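Local coordinates for uncharacterized protein (Staphylococcus aureus, PDB 3P8A) that is of unknown function but belongs to the glyoxalase-like (VOC) family, many members of which are metal-dependent enzymes acting on small molecules, at residues I28-D33 with Q105-I110; G63-N68 with F189-V194; I135-D140 with W149-I154. One frame throughout, in Å; residues are numbered along the deposited sequence.

Contact 1. Residues I28-D33 with Q105-I110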
loop_
_atom_site.group_PDB
_atom_site.type_symbol
_atom_site.label_atom_id
_atom_site.label_comp_id
_atom_site.label_asym_id
_atom_site.label_seq_id
_atom_site.Cartn_x
_atom_site.Cartn_y
_atom_site.Cartn_z
ATOM N N ILE A 28 -2.813 0.604 -1.672
ATOM C CA ILE A 28 -1.590 1.265 -2.065
ATOM C C ILE A 28 -1.682 2.690 -1.529
ATOM O O ILE A 28 -2.754 3.286 -1.565
ATOM C CB ILE A 28 -1.300 1.196 -3.607
ATOM C CG1 ILE A 28 0.070 1.821 -3.941
ATOM C CG2 ILE A 28 -2.444 1.764 -4.481
ATOM C CD1 ILE A 28 0.671 1.336 -5.271
ATOM N N ILE A 29 -0.582 3.221 -1.019
ATOM C CA ILE A 29 -0.544 4.574 -0.467
ATOM C C ILE A 29 0.082 5.517 -1.427
ATOM O O ILE A 29 1.223 5.308 -1.853
ATOM C CB ILE A 29 0.172 4.626 0.907
ATOM C CG1 ILE A 29 -0.496 3.666 1.907
ATOM C CG2 ILE A 29 0.213 6.061 1.482
ATOM C CD1 ILE A 29 0.472 2.808 2.563
ATOM N N HIS A 30 -0.639 6.608 -1.705
ATOM C CA HIS A 30 -0.165 7.692 -2.542
ATOM C C HIS A 30 -0.122 8.994 -1.715
ATOM O O HIS A 30 -1.178 9.504 -1.322
ATOM C CB HIS A 30 -1.041 7.820 -3.800
ATOM C CG HIS A 30 -0.586 8.855 -4.797
ATOM N ND1 HIS A 30 -1.302 9.087 -5.965
ATOM C CD2 HIS A 30 0.481 9.693 -4.765
ATOM C CE1 HIS A 30 -0.645 10.045 -6.605
ATOM N NE2 HIS A 30 0.436 10.445 -5.919
ATOM N N TYR A 31 1.100 9.536 -1.474
ATOM C CA TYR A 31 1.281 10.800 -0.767
ATOM C C TYR A 31 1.010 11.962 -1.734
ATOM O O TYR A 31 1.665 12.062 -2.759
ATOM C CB TYR A 31 2.660 10.921 -0.062
ATOM C CG TYR A 31 3.007 12.339 0.364
ATOM C CD1 TYR A 31 4.180 12.950 -0.069
ATOM C CD2 TYR A 31 2.126 13.094 1.139
ATOM C CE1 TYR A 31 4.491 14.263 0.292
ATOM C CE2 TYR A 31 2.382 14.433 1.430
ATOM C CZ TYR A 31 3.578 15.005 1.024
ATOM O OH TYR A 31 3.850 16.308 1.344
ATOM N N ILE A 32 -0.005 12.799 -1.414
ATOM C CA ILE A 32 -0.429 13.957 -2.213
ATOM C C ILE A 32 -0.457 15.202 -1.343
ATOM O O ILE A 32 -1.216 15.247 -0.385
ATOM C CB ILE A 32 -1.802 13.704 -2.927
ATOM C CG1 ILE A 32 -1.643 12.644 -4.032
ATOM C CG2 ILE A 32 -2.377 15.018 -3.525
ATOM C CD1 ILE A 32 -2.902 12.226 -4.734
ATOM N N ASP A 33 0.345 16.216 -1.688
ATOM C CA ASP A 33 0.348 17.477 -0.945
ATOM C C ASP A 33 -0.960 18.219 -1.275
ATOM O O ASP A 33 -1.420 18.115 -2.400
ATOM C CB ASP A 33 1.549 18.337 -1.370
ATOM C CG ASP A 33 1.524 19.733 -0.785
ATOM O OD1 ASP A 33 1.521 19.853 0.451
ATOM O OD2 ASP A 33 1.532 20.699 -1.567
ATOM N N GLN A 105 6.310 13.461 -3.342
ATOM C CA GLN A 105 4.974 12.916 -3.606
ATOM C C GLN A 105 5.050 11.676 -4.495
ATOM O O GLN A 105 5.975 11.564 -5.297
ATOM C CB GLN A 105 4.105 13.982 -4.263
ATOM C CG GLN A 105 3.887 15.178 -3.356
ATOM C CD GLN A 105 3.063 16.229 -4.040
ATOM O OE1 GLN A 105 1.838 16.143 -4.112
ATOM N NE2 GLN A 105 3.726 17.198 -4.624
ATOM N N GLY A 106 4.075 10.781 -4.342
ATOM C CA GLY A 106 3.984 9.549 -5.108
ATOM C C GLY A 106 3.593 8.365 -4.262
ATOM O O GLY A 106 3.277 8.512 -3.072
ATOM N N PHE A 107 3.588 7.175 -4.884
ATOM C CA PHE A 107 3.293 5.940 -4.178
ATOM C C PHE A 107 4.344 5.719 -3.096
ATOM O O PHE A 107 5.547 5.859 -3.353
ATOM C CB PHE A 107 3.227 4.759 -5.147
ATOM C CG PHE A 107 2.044 4.756 -6.079
ATOM C CD1 PHE A 107 0.763 5.014 -5.601
ATOM C CD2 PHE A 107 2.193 4.390 -7.414
ATOM C CE1 PHE A 107 -0.334 4.947 -6.445
ATOM C CE2 PHE A 107 1.090 4.297 -8.260
ATOM C CZ PHE A 107 -0.167 4.609 -7.780
ATOM N N LYS A 108 3.884 5.468 -1.862
ATOM C CA LYS A 108 4.778 5.276 -0.714
ATOM C C LYS A 108 5.009 3.807 -0.362
ATOM O O LYS A 108 6.142 3.420 -0.020
ATOM C CB LYS A 108 4.247 6.013 0.527
ATOM C CG LYS A 108 4.184 7.551 0.391
ATOM C CD LYS A 108 5.567 8.241 0.421
ATOM C CE LYS A 108 6.019 8.731 -0.941
ATOM N NZ LYS A 108 7.492 9.064 -0.937
ATOM N N ASN A 109 3.931 3.009 -0.396
ATOM C CA ASN A 109 3.986 1.601 -0.029
ATOM C C ASN A 109 2.709 0.890 -0.405
ATOM O O ASN A 109 1.753 1.508 -0.883
ATOM C CB ASN A 109 4.198 1.457 1.512
ATOM C CG ASN A 109 5.034 0.256 1.900
ATOM O OD1 ASN A 109 5.188 -0.723 1.144
ATOM N ND2 ASN A 109 5.606 0.314 3.071
ATOM N N ILE A 110 2.695 -0.431 -0.173
ATOM C CA ILE A 110 1.508 -1.275 -0.337
ATOM C C ILE A 110 1.279 -1.950 1.004
ATOM O O ILE A 110 2.211 -2.137 1.796
ATOM C CB ILE A 110 1.625 -2.278 -1.510
ATOM C CG1 ILE A 110 2.893 -3.185 -1.356
ATOM C CG2 ILE A 110 1.607 -1.525 -2.864
ATOM C CD1 ILE A 110 2.859 -4.447 -2.243
#
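I28 lays its CD1 methyl squarely over one face of the F107 ring, 3.7 Å from the ring centroid, a CH-pi contact. With CG1 anti to the backbone N, chi1 -176° turns this branch of I28 toward the paired strand, where CG1 also touches CG2 of I110. H30 lies on the same face of the sheet. Its CB meets F107 near CD1, while CD2 rests 3.4 Å from the carbonyl carbon of G106; the imidazole and phenyl planes are inclined at 61°. Across the opposite face, CB of Y31 packs on CG of K108 at 3.7 Å, and CE1 of Y31 lies 3.8 Å from CG of Q105.

The backbones pair antiparallel, with Y31 and G106 exchanging two bonds. Beyond them the register slips: I29 O accepts from K108 N at 2.7 Å, whereas I29 N gives its hydrogen to N109 O at 2.9 Å. Two residues thus stand opposite one, as in a beta bulge, and N109 N is buried with no partner in the model. Where the strands end, the side chain of Q105 takes over: OE1 receives D33 N at 2.8 Å, the donor standing 52° out of the amide plane. R264 also binds this oxygen, and NE2 of Q105 binds a Bis-Tris molecule, probably from the crystallisation liquor.

Further out, the imidazole rotation of H30 is fixed from two sides, ND1 by the Y268 hydroxyl and NE2 by the R264 carbonyl. Y268 also meets F107 edge-to-face, and E101 forms a salt bridge with K108. Strands 24-31 and 106-113 are the central antiparallel neighbours of an eight-stranded sheet, each with further strands on its outer side, an order consistent with the paired four-strand modules of the VOC fold.

Contact 2. Residues G63-N68 with F189-V194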
loop_
_atom_site.group_PDB
_atom_site.type_symbol
_atom_site.label_atom_id
_atom_site.label_comp_id
_atom_site.label_asym_id
_atom_site.label_seq_id
_atom_site.Cartn_x
_atom_site.Cartn_y
_atom_site.Cartn_z
ATOM N N GLY A 63 -10.033 5.830 -2.620
ATOM C CA GLY A 63 -10.503 5.391 -3.920
ATOM C C GLY A 63 -10.781 3.902 -3.837
ATOM O O GLY A 63 -9.871 3.084 -4.013
ATOM N N TYR A 64 -12.038 3.532 -3.503
ATOM C CA TYR A 64 -12.418 2.126 -3.392
ATOM C C TYR A 64 -12.544 1.492 -4.765
ATOM O O TYR A 64 -13.280 1.985 -5.617
ATOM C CB TYR A 64 -13.721 1.955 -2.585
ATOM C CG TYR A 64 -13.593 2.318 -1.125
ATOM C CD1 TYR A 64 -13.002 1.445 -0.220
ATOM C CD2 TYR A 64 -14.103 3.516 -0.638
ATOM C CE1 TYR A 64 -12.910 1.761 1.136
ATOM C CE2 TYR A 64 -14.020 3.843 0.714
ATOM C CZ TYR A 64 -13.423 2.961 1.599
ATOM O OH TYR A 64 -13.339 3.269 2.938
ATOM N N ILE A 65 -11.804 0.405 -4.978
ATOM C CA ILE A 65 -11.818 -0.316 -6.245
ATOM C C ILE A 65 -12.720 -1.542 -6.085
ATOM O O ILE A 65 -13.927 -1.427 -6.297
ATOM C CB ILE A 65 -10.368 -0.610 -6.761
ATOM C CG1 ILE A 65 -9.496 0.655 -6.789
ATOM C CG2 ILE A 65 -10.378 -1.296 -8.126
ATOM C CD1 ILE A 65 -10.061 1.881 -7.708
ATOM N N ASN A 66 -12.161 -2.689 -5.668
ATOM C CA ASN A 66 -12.925 -3.930 -5.488
ATOM C C ASN A 66 -12.222 -4.814 -4.457
ATOM O O ASN A 66 -11.245 -5.501 -4.784
ATOM C CB ASN A 66 -13.108 -4.641 -6.850
ATOM C CG ASN A 66 -14.131 -5.766 -6.869
ATOM O OD1 ASN A 66 -14.745 -6.131 -5.854
ATOM N ND2 ASN A 66 -14.329 -6.352 -8.041
ATOM N N GLU A 67 -12.680 -4.720 -3.187
ATOM C CA GLU A 67 -12.141 -5.437 -2.023
ATOM C C GLU A 67 -10.688 -4.988 -1.709
ATOM O O GLU A 67 -9.967 -5.608 -0.913
ATOM C CB GLU A 67 -12.308 -6.974 -2.157
ATOM C CG GLU A 67 -13.763 -7.410 -2.150
ATOM C CD GLU A 67 -14.013 -8.842 -2.577
ATOM O OE1 GLU A 67 -14.473 -9.051 -3.724
ATOM O OE2 GLU A 67 -13.764 -9.756 -1.759
ATOM N N ASN A 68 -10.295 -3.862 -2.330
ATOM C CA ASN A 68 -9.011 -3.181 -2.164
ATOM C C ASN A 68 -9.210 -1.721 -2.557
ATOM O O ASN A 68 -10.256 -1.367 -3.099
ATOM C CB ASN A 68 -7.872 -3.866 -2.948
ATOM C CG ASN A 68 -8.210 -4.272 -4.357
ATOM O OD1 ASN A 68 -8.027 -5.434 -4.757
ATOM N ND2 ASN A 68 -8.712 -3.334 -5.138
ATOM N N PHE A 189 -13.417 -1.258 -12.349
ATOM C CA PHE A 189 -11.980 -1.317 -12.131
ATOM C C PHE A 189 -11.578 -2.531 -11.339
ATOM O O PHE A 189 -12.322 -2.985 -10.471
ATOM C CB PHE A 189 -11.493 -0.072 -11.382
ATOM C CG PHE A 189 -11.817 1.241 -12.034
ATOM C CD1 PHE A 189 -11.359 1.534 -13.315
ATOM C CD2 PHE A 189 -12.507 2.224 -11.337
ATOM C CE1 PHE A 189 -11.644 2.762 -13.906
ATOM C CE2 PHE A 189 -12.788 3.455 -11.928
ATOM C CZ PHE A 189 -12.370 3.708 -13.213
ATOM N N SER A 190 -10.351 -2.999 -11.586
ATOM C CA SER A 190 -9.734 -4.130 -10.922
ATOM C C SER A 190 -8.214 -3.931 -10.964
ATOM O O SER A 190 -7.648 -3.796 -12.050
ATOM C CB SER A 190 -10.128 -5.428 -11.625
ATOM O OG SER A 190 -9.856 -6.556 -10.811
ATOM N N ILE A 191 -7.561 -3.850 -9.788
ATOM C CA ILE A 191 -6.102 -3.725 -9.722
ATOM C C ILE A 191 -5.536 -5.058 -10.244
ATOM O O ILE A 191 -6.007 -6.126 -9.849
ATOM C CB ILE A 191 -5.577 -3.314 -8.318
ATOM C CG1 ILE A 191 -5.943 -1.841 -7.998
ATOM C CG2 ILE A 191 -4.058 -3.527 -8.198
ATOM C CD1 ILE A 191 -6.029 -1.480 -6.543
ATOM N N GLU A 192 -4.582 -4.985 -11.180
ATOM C CA GLU A 192 -3.984 -6.159 -11.797
ATOM C C GLU A 192 -2.524 -6.330 -11.407
ATOM O O GLU A 192 -2.087 -7.455 -11.157
ATOM C CB GLU A 192 -4.112 -6.028 -13.321
ATOM C CG GLU A 192 -3.697 -7.256 -14.113
ATOM C CD GLU A 192 -3.682 -7.079 -15.617
ATOM O OE1 GLU A 192 -3.872 -5.938 -16.099
ATOM O OE2 GLU A 192 -3.467 -8.093 -16.318
ATOM N N THR A 193 -1.746 -5.224 -11.424
ATOM C CA THR A 193 -0.312 -5.271 -11.177
ATOM C C THR A 193 0.157 -4.028 -10.471
ATOM O O THR A 193 -0.340 -2.933 -10.721
ATOM C CB THR A 193 0.445 -5.424 -12.527
ATOM O OG1 THR A 193 -0.085 -6.528 -13.246
ATOM C CG2 THR A 193 1.959 -5.628 -12.359
ATOM N N VAL A 194 1.168 -4.208 -9.641
ATOM C CA VAL A 194 1.882 -3.157 -8.944
ATOM C C VAL A 194 3.311 -3.287 -9.434
ATOM O O VAL A 194 3.912 -4.380 -9.364
ATOM C CB VAL A 194 1.755 -3.225 -7.395
ATOM C CG1 VAL A 194 2.678 -2.200 -6.718
ATOM C CG2 VAL A 194 0.323 -2.967 -6.981
HETATM O O HOH W 1 -9.186 -4.665 -7.480
#
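A single water joins N68 to I191, accepting from N68 ND2 at 2.7 Å and from I191 N at 2.9 Å. The same amide nitrogen lies 3.6 Å from the CD1 methyl of I191, the two side chains running past each other in opposite directions. The water bridge runs beside this van der Waals contact of amide nitrogen with methyl.

I65 supplies most of the remaining packing. Its CG2 methyl, anti to the backbone N, is carried over the backbone of F189, 3.5 Å from that residue's O and 3.7 Å from its CB. The other branch turns to I191, where CG1 of I65 and CD1 of I191 meet at 4.1 Å with the side chains crossing at about a right angle. A backbone hydrogen bond of 3.0 Å from I65 N to N68 O spans the turn that carries I65 and N68.

Farther along the same strand, beyond the residues that touch, E192 and T193 form a classic beta bulge opposite I249. The turn links strands 58-64 and 69-75 of one sheet, strand 189-198 belongs to the other beside strand 244-252, and F25 of strand 24-31 touches both N68 and I191.

Contact 3. Residues I135-D140 with W149-I154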
loop_
_atom_site.group_PDB
_atom_site.type_symbol
_atom_site.label_atom_id
_atom_site.label_comp_id
_atom_site.label_asym_id
_atom_site.label_seq_id
_atom_site.Cartn_x
_atom_site.Cartn_y
_atom_site.Cartn_z
ATOM N N ILE A 135 0.492 -2.641 15.975
ATOM C CA ILE A 135 0.209 -1.251 16.326
ATOM C C ILE A 135 -1.302 -1.047 16.192
ATOM O O ILE A 135 -1.834 -1.172 15.085
ATOM C CB ILE A 135 0.992 -0.262 15.411
ATOM C CG1 ILE A 135 2.541 -0.474 15.454
ATOM C CG2 ILE A 135 0.596 1.203 15.675
ATOM C CD1 ILE A 135 3.252 -0.115 16.771
ATOM N N GLN A 136 -1.984 -0.696 17.302
ATOM C CA GLN A 136 -3.425 -0.404 17.282
ATOM C C GLN A 136 -3.681 0.950 16.600
ATOM O O GLN A 136 -2.975 1.930 16.854
ATOM C CB GLN A 136 -4.019 -0.446 18.697
ATOM C CG GLN A 136 -4.844 -1.718 18.990
ATOM C CD GLN A 136 -6.128 -1.869 18.187
ATOM O OE1 GLN A 136 -6.772 -0.897 17.758
ATOM N NE2 GLN A 136 -6.549 -3.107 17.998
HETATM N N MSE A 137 -4.650 0.980 15.670
HETATM C CA MSE A 137 -4.941 2.167 14.873
HETATM C C MSE A 137 -6.436 2.428 14.800
HETATM O O MSE A 137 -7.241 1.495 14.839
HETATM C CB MSE A 137 -4.455 1.947 13.429
HETATM C CG MSE A 137 -2.950 1.824 13.256
HETATM SE SE MSE A 137 -1.972 3.524 13.337
HETATM C CE MSE A 137 -2.825 4.480 11.871
ATOM N N GLU A 138 -6.802 3.696 14.601
ATOM C CA GLU A 138 -8.190 4.097 14.437
ATOM C C GLU A 138 -8.296 5.423 13.703
ATOM O O GLU A 138 -7.339 6.189 13.635
ATOM C CB GLU A 138 -8.944 4.191 15.790
ATOM C CG GLU A 138 -8.458 5.297 16.718
ATOM C CD GLU A 138 -9.373 5.632 17.885
ATOM O OE1 GLU A 138 -9.400 6.820 18.286
ATOM O OE2 GLU A 138 -10.048 4.715 18.409
ATOM N N ARG A 139 -9.475 5.677 13.174
ATOM C CA ARG A 139 -9.890 6.928 12.562
ATOM C C ARG A 139 -11.406 6.997 12.670
ATOM O O ARG A 139 -12.085 5.969 12.562
ATOM C CB ARG A 139 -9.343 7.172 11.116
ATOM C CG ARG A 139 -9.773 6.176 10.055
ATOM C CD ARG A 139 -9.389 6.578 8.630
ATOM N NE ARG A 139 -9.393 5.422 7.727
ATOM C CZ ARG A 139 -10.466 4.914 7.118
ATOM N NH1 ARG A 139 -11.664 5.459 7.299
ATOM N NH2 ARG A 139 -10.349 3.854 6.332
ATOM N N ASP A 140 -11.935 8.198 12.941
ATOM C CA ASP A 140 -13.380 8.401 13.061
ATOM C C ASP A 140 -14.024 8.422 11.686
ATOM O O ASP A 140 -13.419 8.907 10.720
ATOM C CB ASP A 140 -13.671 9.737 13.764
ATOM C CG ASP A 140 -13.044 9.910 15.133
ATOM O OD1 ASP A 140 -12.991 8.915 15.896
ATOM O OD2 ASP A 140 -12.622 11.050 15.452
ATOM N N TRP A 149 -8.271 -0.946 13.325
ATOM C CA TRP A 149 -7.379 -1.922 12.714
ATOM C C TRP A 149 -6.049 -2.008 13.454
ATOM O O TRP A 149 -5.757 -1.173 14.320
ATOM C CB TRP A 149 -7.183 -1.623 11.204
ATOM C CG TRP A 149 -6.400 -0.386 10.886
ATOM C CD1 TRP A 149 -5.072 -0.319 10.591
ATOM C CD2 TRP A 149 -6.897 0.961 10.810
ATOM N NE1 TRP A 149 -4.718 0.972 10.281
ATOM C CE2 TRP A 149 -5.819 1.781 10.408
ATOM C CE3 TRP A 149 -8.160 1.554 11.019
ATOM C CZ2 TRP A 149 -5.947 3.168 10.263
ATOM C CZ3 TRP A 149 -8.289 2.926 10.852
ATOM C CH2 TRP A 149 -7.193 3.716 10.474
ATOM N N GLN A 150 -5.259 -3.023 13.106
ATOM C CA GLN A 150 -3.909 -3.230 13.620
ATOM C C GLN A 150 -2.951 -3.304 12.449
ATOM O O GLN A 150 -3.283 -3.883 11.416
ATOM C CB GLN A 150 -3.779 -4.537 14.409
ATOM C CG GLN A 150 -4.681 -4.652 15.625
ATOM C CD GLN A 150 -4.634 -6.079 16.099
ATOM O OE1 GLN A 150 -5.545 -6.880 15.856
ATOM N NE2 GLN A 150 -3.501 -6.471 16.651
ATOM N N LEU A 151 -1.757 -2.751 12.626
ATOM C CA LEU A 151 -0.692 -2.804 11.629
ATOM C C LEU A 151 0.514 -3.553 12.202
ATOM O O LEU A 151 0.758 -3.510 13.404
ATOM C CB LEU A 151 -0.261 -1.399 11.187
ATOM C CG LEU A 151 -1.341 -0.515 10.550
ATOM C CD1 LEU A 151 -0.765 0.802 10.164
ATOM C CD2 LEU A 151 -1.950 -1.163 9.320
ATOM N N LEU A 152 1.263 -4.237 11.345
ATOM C CA LEU A 152 2.487 -4.938 11.728
ATOM C C LEU A 152 3.504 -4.586 10.656
ATOM O O LEU A 152 3.185 -4.608 9.462
ATOM C CB LEU A 152 2.262 -6.450 11.808
ATOM C CG LEU A 152 3.472 -7.328 12.197
ATOM C CD1 LEU A 152 3.788 -7.227 13.687
ATOM C CD2 LEU A 152 3.223 -8.753 11.790
ATOM N N TYR A 153 4.690 -4.179 11.087
ATOM C CA TYR A 153 5.744 -3.772 10.182
ATOM C C TYR A 153 6.931 -4.684 10.238
ATOM O O TYR A 153 7.259 -5.206 11.309
ATOM C CB TYR A 153 6.214 -2.377 10.531
ATOM C CG TYR A 153 5.140 -1.322 10.375
ATOM C CD1 TYR A 153 4.885 -0.739 9.139
ATOM C CD2 TYR A 153 4.452 -0.833 11.481
ATOM C CE1 TYR A 153 3.919 0.250 8.989
ATOM C CE2 TYR A 153 3.510 0.190 11.350
ATOM C CZ TYR A 153 3.235 0.711 10.095
ATOM O OH TYR A 153 2.346 1.733 9.945
ATOM N N ILE A 154 7.624 -4.809 9.108
ATOM C CA ILE A 154 8.882 -5.540 9.041
ATOM C C ILE A 154 10.002 -4.536 9.280
ATOM O O ILE A 154 10.023 -3.477 8.662
ATOM C CB ILE A 154 9.028 -6.269 7.688
ATOM C CG1 ILE A 154 8.009 -7.424 7.594
ATOM C CG2 ILE A 154 10.484 -6.768 7.480
ATOM C CD1 ILE A 154 7.822 -7.959 6.205
#
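The beta hairpin of strands 130-139 and 147-155 is built here around W149, whose indole is covered on one face by M137, modelled as selenomethionine. CB of M137 lies 3.4 Å from the centroid of the five-membered ring, a close CH-pi contact, and its bent chain brings CE near CZ2. In W149, CG stands between the backbone N and the carbonyl carbon (chi1 69°), which turns the indole toward strand 130-139 so that its face meets M137 CB. At the far edge of the indole, in its plane, CG of R139 meets CH2 at 3.6 Å. The arginine chain, extended from CG to NE, continues past the ring edge, and NH2 binds a glycerol, probably from the crystallisation liquor.

Strand 130-139 is outermost in the eight-stranded sheet, and the antiparallel pairing joins it to the interior. I135 and L151 exchange two backbone bonds, the shorter from I135 N to L151 O at 2.7 Å. M137 and W149 do likewise, with M137 N to W149 O at 2.8 Å. On the opposite surface Q136 and Q150 lie with their amide planes 14° apart; NE2 of Q136 comes within 3.4 Å of CG of Q150 while binding E171.

Contacts 1 and 3 belong to the same eight-stranded sheet, contact 1 at its middle and contact 3 at one edge, their centres about 18 Å apart and nearest atoms about 6 Å. Contact 2 joins the turn after strand 58-64 of that sheet to strand 189-198 of the seven-stranded one. It lies about 15 Å from contact 1 between centres, and the two touch directly where I110 CG2 meets V194 CG1 at 4.1 Å. Contacts 2 and 3 are farther apart, about 21 Å between centres. No active site is established; Bis-Tris at Q105 in contact 1 and glycerol at R139 in contact 3 may mark pockets, though both probably come from crystallisation.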